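Uncharacterized protein (Thermus thermophilus HB8, PDB 6SCE) is probably a DNA nuclease of type III CRISPR defence that is switched on by cyclic oligoadenylate bound at its CARF domains. Local coordinates at residues L552-R565 with R584-P598. Residues are numbered along the deposited sequence; the frame is centred on the assembly and turned at random.
Sequences LWFVECKPTDEGLR and RGLMVARRWRGAPPP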
loop_
_atom_site.group_PDB
_atom_site.type_symbol
_atom_site.label_atom_id
_atom_site.label_comp_id
_atom_site.label_asym_id
_atom_site.label_seq_id
_atom_site.Cartn_x
_atom_site.Cartn_y
_atom_site.Cartn_z
ATOM N N LEU A 552 -10.954 3.396 -2.392
ATOM C CA LEU A 552 -11.067 3.968 -3.729
ATOM C C LEU A 552 -11.310 2.842 -4.728
ATOM O O LEU A 552 -10.750 1.745 -4.599
ATOM C CB LEU A 552 -9.779 4.697 -4.114
ATOM C CG LEU A 552 -9.886 5.619 -5.327
ATOM C CD1 LEU A 552 -10.882 6.724 -5.123
ATOM C CD2 LEU A 552 -8.509 6.222 -5.566
ATOM N N TRP A 553 -12.145 3.120 -5.727
ATOM C CA TRP A 553 -12.463 2.153 -6.782
ATOM C C TRP A 553 -12.220 2.807 -8.130
ATOM O O TRP A 553 -12.636 3.943 -8.343
ATOM C CB TRP A 553 -13.945 1.756 -6.753
ATOM C CG TRP A 553 -14.397 0.947 -5.574
ATOM C CD1 TRP A 553 -14.555 1.380 -4.293
ATOM C CD2 TRP A 553 -14.829 -0.411 -5.594
ATOM N NE1 TRP A 553 -15.007 0.350 -3.494
ATOM C CE2 TRP A 553 -15.201 -0.753 -4.273
ATOM C CE3 TRP A 553 -14.932 -1.382 -6.600
ATOM C CZ2 TRP A 553 -15.663 -2.022 -3.932
ATOM C CZ3 TRP A 553 -15.362 -2.637 -6.259
ATOM C CH2 TRP A 553 -15.721 -2.955 -4.928
ATOM N N PHE A 554 -11.542 2.082 -9.015
ATOM C CA PHE A 554 -11.425 2.451 -10.411
ATOM C C PHE A 554 -12.365 1.562 -11.210
ATOM O O PHE A 554 -12.511 0.375 -10.912
ATOM C CB PHE A 554 -9.996 2.250 -10.905
ATOM C CG PHE A 554 -8.996 3.141 -10.238
ATOM C CD1 PHE A 554 -9.259 4.492 -10.057
ATOM C CD2 PHE A 554 -7.783 2.634 -9.800
ATOM C CE1 PHE A 554 -8.335 5.314 -9.437
ATOM C CE2 PHE A 554 -6.854 3.454 -9.187
ATOM C CZ PHE A 554 -7.119 4.788 -9.016
ATOM N N VAL A 555 -12.976 2.144 -12.236
ATOM C CA VAL A 555 -13.970 1.444 -13.041
ATOM C C VAL A 555 -13.420 1.233 -14.451
ATOM O O VAL A 555 -12.822 2.158 -15.042
ATOM C CB VAL A 555 -15.283 2.246 -13.138
ATOM C CG1 VAL A 555 -16.341 1.468 -13.922
ATOM C CG2 VAL A 555 -15.807 2.596 -11.755
ATOM N N GLU A 556 -13.597 0.017 -14.975
ATOM C CA GLU A 556 -13.256 -0.272 -16.386
ATOM C C GLU A 556 -14.521 -0.784 -17.056
ATOM O O GLU A 556 -15.151 -1.702 -16.538
ATOM C CB GLU A 556 -12.130 -1.308 -16.497
ATOM C CG GLU A 556 -11.714 -1.680 -17.922
ATOM C CD GLU A 556 -10.934 -0.593 -18.643
ATOM O OE1 GLU A 556 -10.461 0.362 -17.993
ATOM O OE2 GLU A 556 -10.779 -0.702 -19.877
ATOM N N CYS A 557 -14.859 -0.193 -18.202
ATOM C CA CYS A 557 -16.087 -0.495 -18.944
ATOM C C CYS A 557 -15.732 -0.996 -20.335
ATOM O O CYS A 557 -15.030 -0.305 -21.073
ATOM C CB CYS A 557 -16.928 0.762 -19.114
ATOM S SG CYS A 557 -17.651 1.365 -17.580
ATOM N N LYS A 558 -16.214 -2.186 -20.678
ATOM C CA LYS A 558 -15.894 -2.822 -21.962
ATOM C C LYS A 558 -17.154 -3.429 -22.589
ATOM O O LYS A 558 -18.108 -3.767 -21.875
ATOM C CB LYS A 558 -14.827 -3.908 -21.773
ATOM C CG LYS A 558 -13.409 -3.384 -21.527
ATOM C CD LYS A 558 -12.901 -2.530 -22.680
ATOM C CE LYS A 558 -11.385 -2.537 -22.752
ATOM N NZ LYS A 558 -10.882 -1.397 -23.552
ATOM N N PRO A 559 -17.170 -3.563 -23.936
ATOM C CA PRO A 559 -18.322 -4.235 -24.563
ATOM C C PRO A 559 -18.471 -5.693 -24.133
ATOM O O PRO A 559 -19.588 -6.166 -23.910
ATOM C CB PRO A 559 -18.013 -4.138 -26.062
ATOM C CG PRO A 559 -17.079 -2.976 -26.201
ATOM C CD PRO A 559 -16.268 -2.945 -24.929
ATOM N N THR A 560 -17.347 -6.386 -23.982
ATOM C CA THR A 560 -17.356 -7.809 -23.669
ATOM C C THR A 560 -16.402 -8.147 -22.516
ATOM O O THR A 560 -15.531 -7.342 -22.181
ATOM C CB THR A 560 -16.956 -8.610 -24.931
ATOM O OG1 THR A 560 -17.773 -8.185 -26.035
ATOM C CG2 THR A 560 -17.163 -10.079 -24.740
ATOM N N ASP A 561 -16.594 -9.330 -21.922
ATOM C CA ASP A 561 -15.627 -9.947 -21.008
ATOM C C ASP A 561 -14.192 -9.986 -21.554
ATOM O O ASP A 561 -13.239 -10.109 -20.786
ATOM C CB ASP A 561 -16.079 -11.366 -20.617
ATOM C CG ASP A 561 -16.093 -12.348 -21.796
ATOM O OD1 ASP A 561 -16.902 -12.167 -22.735
ATOM O OD2 ASP A 561 -15.322 -13.333 -21.755
ATOM N N GLU A 562 -14.048 -9.855 -22.870
ATOM C CA GLU A 562 -12.757 -9.944 -23.538
ATOM C C GLU A 562 -11.868 -8.715 -23.251
ATOM O O GLU A 562 -10.659 -8.845 -23.039
ATOM C CB GLU A 562 -12.984 -10.099 -25.048
ATOM C CG GLU A 562 -11.854 -10.779 -25.804
ATOM C CD GLU A 562 -12.181 -10.983 -27.281
ATOM O OE1 GLU A 562 -12.742 -10.056 -27.905
ATOM O OE2 GLU A 562 -11.875 -12.067 -27.823
ATOM N N GLY A 563 -12.462 -7.527 -23.268
ATOM C CA GLY A 563 -11.727 -6.302 -22.955
ATOM C C GLY A 563 -11.289 -6.294 -21.497
ATOM O O GLY A 563 -10.187 -5.830 -21.170
ATOM N N LEU A 564 -12.152 -6.828 -20.637
ATOM C CA LEU A 564 -11.899 -6.904 -19.201
ATOM C C LEU A 564 -10.805 -7.919 -18.875
ATOM O O LEU A 564 -9.937 -7.642 -18.044
ATOM C CB LEU A 564 -13.182 -7.262 -18.450
ATOM C CG LEU A 564 -14.371 -6.327 -18.666
ATOM C CD1 LEU A 564 -15.582 -6.835 -17.899
ATOM C CD2 LEU A 564 -14.033 -4.895 -18.281
ATOM N N ARG A 565 -10.829 -9.085 -19.526
ATOM C CA ARG A 565 -9.758 -10.081 -19.340
ATOM C C ARG A 565 -8.386 -9.507 -19.684
ATOM O O ARG A 565 -7.419 -9.743 -18.962
ATOM C CB ARG A 565 -10.009 -11.340 -20.177
ATOM C CG ARG A 565 -11.139 -12.215 -19.656
ATOM C CD ARG A 565 -11.386 -13.418 -20.557
ATOM N NE ARG A 565 -12.789 -13.848 -20.524
ATOM C CZ ARG A 565 -13.363 -14.542 -19.539
ATOM N NH1 ARG A 565 -12.677 -14.901 -18.462
ATOM N NH2 ARG A 565 -14.649 -14.871 -19.628
ATOM N N ARG A 584 -10.222 -1.210 -4.892
ATOM C CA ARG A 584 -10.723 -2.270 -5.754
ATOM C C ARG A 584 -10.959 -1.739 -7.155
ATOM O O ARG A 584 -10.998 -0.534 -7.376
ATOM C CB ARG A 584 -12.047 -2.831 -5.218
ATOM C CG ARG A 584 -12.001 -3.369 -3.797
ATOM C CD ARG A 584 -11.191 -4.644 -3.677
ATOM N NE ARG A 584 -11.125 -5.059 -2.272
ATOM C CZ ARG A 584 -12.068 -5.754 -1.631
ATOM N NH1 ARG A 584 -13.174 -6.174 -2.261
ATOM N NH2 ARG A 584 -11.903 -6.044 -0.338
ATOM N N GLY A 585 -11.121 -2.663 -8.093
ATOM C CA GLY A 585 -11.424 -2.292 -9.469
ATOM C C GLY A 585 -12.775 -2.903 -9.824
ATOM O O GLY A 585 -13.001 -4.077 -9.571
ATOM N N LEU A 586 -13.669 -2.092 -10.370
ATOM C CA LEU A 586 -14.967 -2.585 -10.819
ATOM C C LEU A 586 -14.877 -2.789 -12.330
ATOM O O LEU A 586 -14.598 -1.854 -13.067
ATOM C CB LEU A 586 -16.060 -1.598 -10.465
ATOM C CG LEU A 586 -17.486 -2.063 -10.789
ATOM C CD1 LEU A 586 -17.858 -3.253 -9.932
ATOM C CD2 LEU A 586 -18.452 -0.901 -10.594
HETATM N N MSE A 587 -15.093 -4.022 -12.767
HETATM C CA MSE A 587 -14.930 -4.387 -14.169
HETATM C C MSE A 587 -16.317 -4.678 -14.679
HETATM O O MSE A 587 -16.953 -5.624 -14.216
HETATM C CB MSE A 587 -14.038 -5.625 -14.280
HETATM C CG MSE A 587 -12.811 -5.580 -13.374
HETATM SE SE MSE A 587 -11.520 -4.319 -14.146
HETATM C CE MSE A 587 -10.807 -5.449 -15.581
ATOM N N VAL A 588 -16.812 -3.851 -15.600
ATOM C CA VAL A 588 -18.200 -3.970 -16.094
ATOM C C VAL A 588 -18.227 -4.204 -17.602
ATOM O O VAL A 588 -17.671 -3.407 -18.390
ATOM C CB VAL A 588 -19.048 -2.702 -15.815
ATOM C CG1 VAL A 588 -20.515 -2.917 -16.239
ATOM C CG2 VAL A 588 -18.979 -2.319 -14.346
ATOM N N ALA A 589 -18.882 -5.290 -17.998
ATOM C CA ALA A 589 -19.089 -5.610 -19.413
ATOM C C ALA A 589 -20.549 -5.397 -19.806
ATOM O O ALA A 589 -21.456 -5.710 -19.044
ATOM C CB ALA A 589 -18.689 -7.049 -19.697
ATOM N N ARG A 590 -20.774 -4.862 -21.000
ATOM C CA ARG A 590 -22.123 -4.846 -21.575
ATOM C C ARG A 590 -22.650 -6.277 -21.650
ATOM O O ARG A 590 -23.742 -6.569 -21.149
ATOM C CB ARG A 590 -22.106 -4.218 -22.969
ATOM C CG ARG A 590 -23.488 -3.939 -23.527
ATOM C CD ARG A 590 -23.461 -3.736 -25.034
ATOM N NE ARG A 590 -24.747 -4.105 -25.619
ATOM C CZ ARG A 590 -25.087 -5.326 -26.034
ATOM N NH1 ARG A 590 -26.298 -5.520 -26.546
ATOM N NH2 ARG A 590 -24.241 -6.348 -25.951
ATOM N N ARG A 591 -21.840 -7.161 -22.238
ATOM C CA ARG A 591 -22.191 -8.575 -22.395
ATOM C C ARG A 591 -21.071 -9.514 -21.923
ATOM O O ARG A 591 -19.966 -9.503 -22.469
ATOM C CB ARG A 591 -22.512 -8.867 -23.872
ATOM C CG ARG A 591 -23.248 -10.183 -24.134
ATOM C CD ARG A 591 -24.685 -10.222 -23.613
ATOM N NE ARG A 591 -25.485 -9.051 -23.998
ATOM C CZ ARG A 591 -26.808 -9.042 -24.190
ATOM N NH1 ARG A 591 -27.545 -10.144 -24.045
ATOM N NH2 ARG A 591 -27.404 -7.902 -24.531
ATOM N N TRP A 592 -21.366 -10.340 -20.925
ATOM C CA TRP A 592 -20.450 -11.405 -20.528
ATOM C C TRP A 592 -20.794 -12.693 -21.272
ATOM O O TRP A 592 -21.957 -13.088 -21.317
ATOM C CB TRP A 592 -20.500 -11.664 -19.016
ATOM C CG TRP A 592 -19.303 -12.460 -18.566
ATOM C CD1 TRP A 592 -19.147 -13.820 -18.622
ATOM C CD2 TRP A 592 -18.078 -11.940 -18.039
ATOM N NE1 TRP A 592 -17.907 -14.176 -18.150
ATOM C CE2 TRP A 592 -17.228 -13.041 -17.789
ATOM C CE3 TRP A 592 -17.616 -10.653 -17.753
ATOM C CZ2 TRP A 592 -15.943 -12.889 -17.264
ATOM C CZ3 TRP A 592 -16.344 -10.506 -17.230
ATOM C CH2 TRP A 592 -15.521 -11.617 -16.995
ATOM N N ARG A 593 -19.773 -13.351 -21.820
ATOM C CA ARG A 593 -19.939 -14.616 -22.547
ATOM C C ARG A 593 -19.167 -15.783 -21.933
ATOM O O ARG A 593 -19.776 -16.701 -21.382
ATOM C CB ARG A 593 -19.529 -14.434 -24.007
ATOM C CG ARG A 593 -20.596 -13.710 -24.797
ATOM C CD ARG A 593 -20.057 -12.986 -26.013
ATOM N NE ARG A 593 -21.009 -11.967 -26.450
ATOM C CZ ARG A 593 -20.852 -11.191 -27.519
ATOM N NH1 ARG A 593 -19.776 -11.307 -28.294
ATOM N NH2 ARG A 593 -21.785 -10.293 -27.815
ATOM N N GLY A 594 -17.837 -15.733 -22.019
ATOM C CA GLY A 594 -16.982 -16.902 -21.784
ATOM C C GLY A 594 -16.958 -17.494 -20.382
ATOM O O GLY A 594 -17.960 -17.471 -19.650
ATOM N N ALA A 595 -15.800 -18.038 -20.009
ATOM C CA ALA A 595 -15.620 -18.662 -18.697
ATOM C C ALA A 595 -15.835 -17.657 -17.557
ATOM O O ALA A 595 -15.941 -16.450 -17.799
ATOM C CB ALA A 595 -14.230 -19.274 -18.601
ATOM N N PRO A 596 -15.921 -18.154 -16.307
ATOM C CA PRO A 596 -15.820 -17.243 -15.162
ATOM C C PRO A 596 -14.593 -16.327 -15.268
ATOM O O PRO A 596 -13.604 -16.707 -15.911
ATOM C CB PRO A 596 -15.669 -18.196 -13.955
ATOM C CG PRO A 596 -15.647 -19.592 -14.512
ATOM C CD PRO A 596 -16.264 -19.519 -15.874
ATOM N N PRO A 597 -14.649 -15.133 -14.642
ATOM C CA PRO A 597 -13.496 -14.217 -14.664
ATOM C C PRO A 597 -12.254 -14.813 -13.975
ATOM O O PRO A 597 -12.387 -15.675 -13.103
ATOM C CB PRO A 597 -13.997 -12.981 -13.908
ATOM C CG PRO A 597 -15.178 -13.426 -13.119
ATOM C CD PRO A 597 -15.734 -14.659 -13.761
ATOM N N PRO A 598 -11.054 -14.360 -14.370
ATOM C CA PRO A 598 -9.848 -14.891 -13.734
ATOM C C PRO A 598 -9.778 -14.457 -12.268
ATOM O O PRO A 598 -10.335 -13.416 -11.913
ATOM C CB PRO A 598 -8.711 -14.281 -14.563
ATOM C CG PRO A 598 -9.280 -13.036 -15.166
ATOM C CD PRO A 598 -10.771 -13.215 -15.258
#
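Arg565, near the start of the helix, reaches across the end of the sheet to the 593-598 loop. Its CG lies anti to the carbonyl carbon (chi1 -72°) and the chain runs extended to NE, which brings the guanidinium to Trp592, whose CZ2 lies over one of its faces, the two planes 63° apart. Arg565 NH2 gives a nearly straight bond to Ala595 O (2.7 Å, 171° at the hydrogen) and NH1 a longer one to Pro596 O (3.3 Å); both carbonyl oxygens lie in the guanidinium plane. Trp592 NE1 also donates to Ala595 O, from the face of that carbonyl opposite Arg565 NH2. Back along the helix, Asp561 OD2 is gripped side-on by Arg565 NE and NH2, the latter at 2.7 Å, while Asp561 OD1 accepts Arg593 N from above the carboxylate plane and Asp561 CB sits over the Trp592 six-membered ring. A leucine in place of Arg565 would probably leave the Asp561 carboxylate without its countercharge and the loop at Ala595 and Pro596 freer to move. Deeper in, Leu564 CD1 wedges between Ala589 CB (3.6 Å) and the edge of Trp592, and Met587, bent at chi2 and chi3, brings CE to Leu564 O. On the other face of the sheet Arg584 CB covers the six-membered ring of Trp553, 3.4 Å from its centroid, the two side chains running alongside; Phe546 also stacks on Trp553, and Arg584 NH1 bonds Asn630 O. The two strands run parallel, their backbone hydrogen bonds donated alternately by each, from Arg584 N to Leu552 O through to Arg590 N to Lys558 O. Strand 551-558, helix 561-579 and strand 584-592 thus form a beta-alpha-beta unit. With Asp543 against Glu556 and bonded to Cys557 N, the Glu556-Cys557-Lys558 run resembles the E-x-K signature of PD-(D/E)XK nucleases, consistent with a nuclease domain of that family.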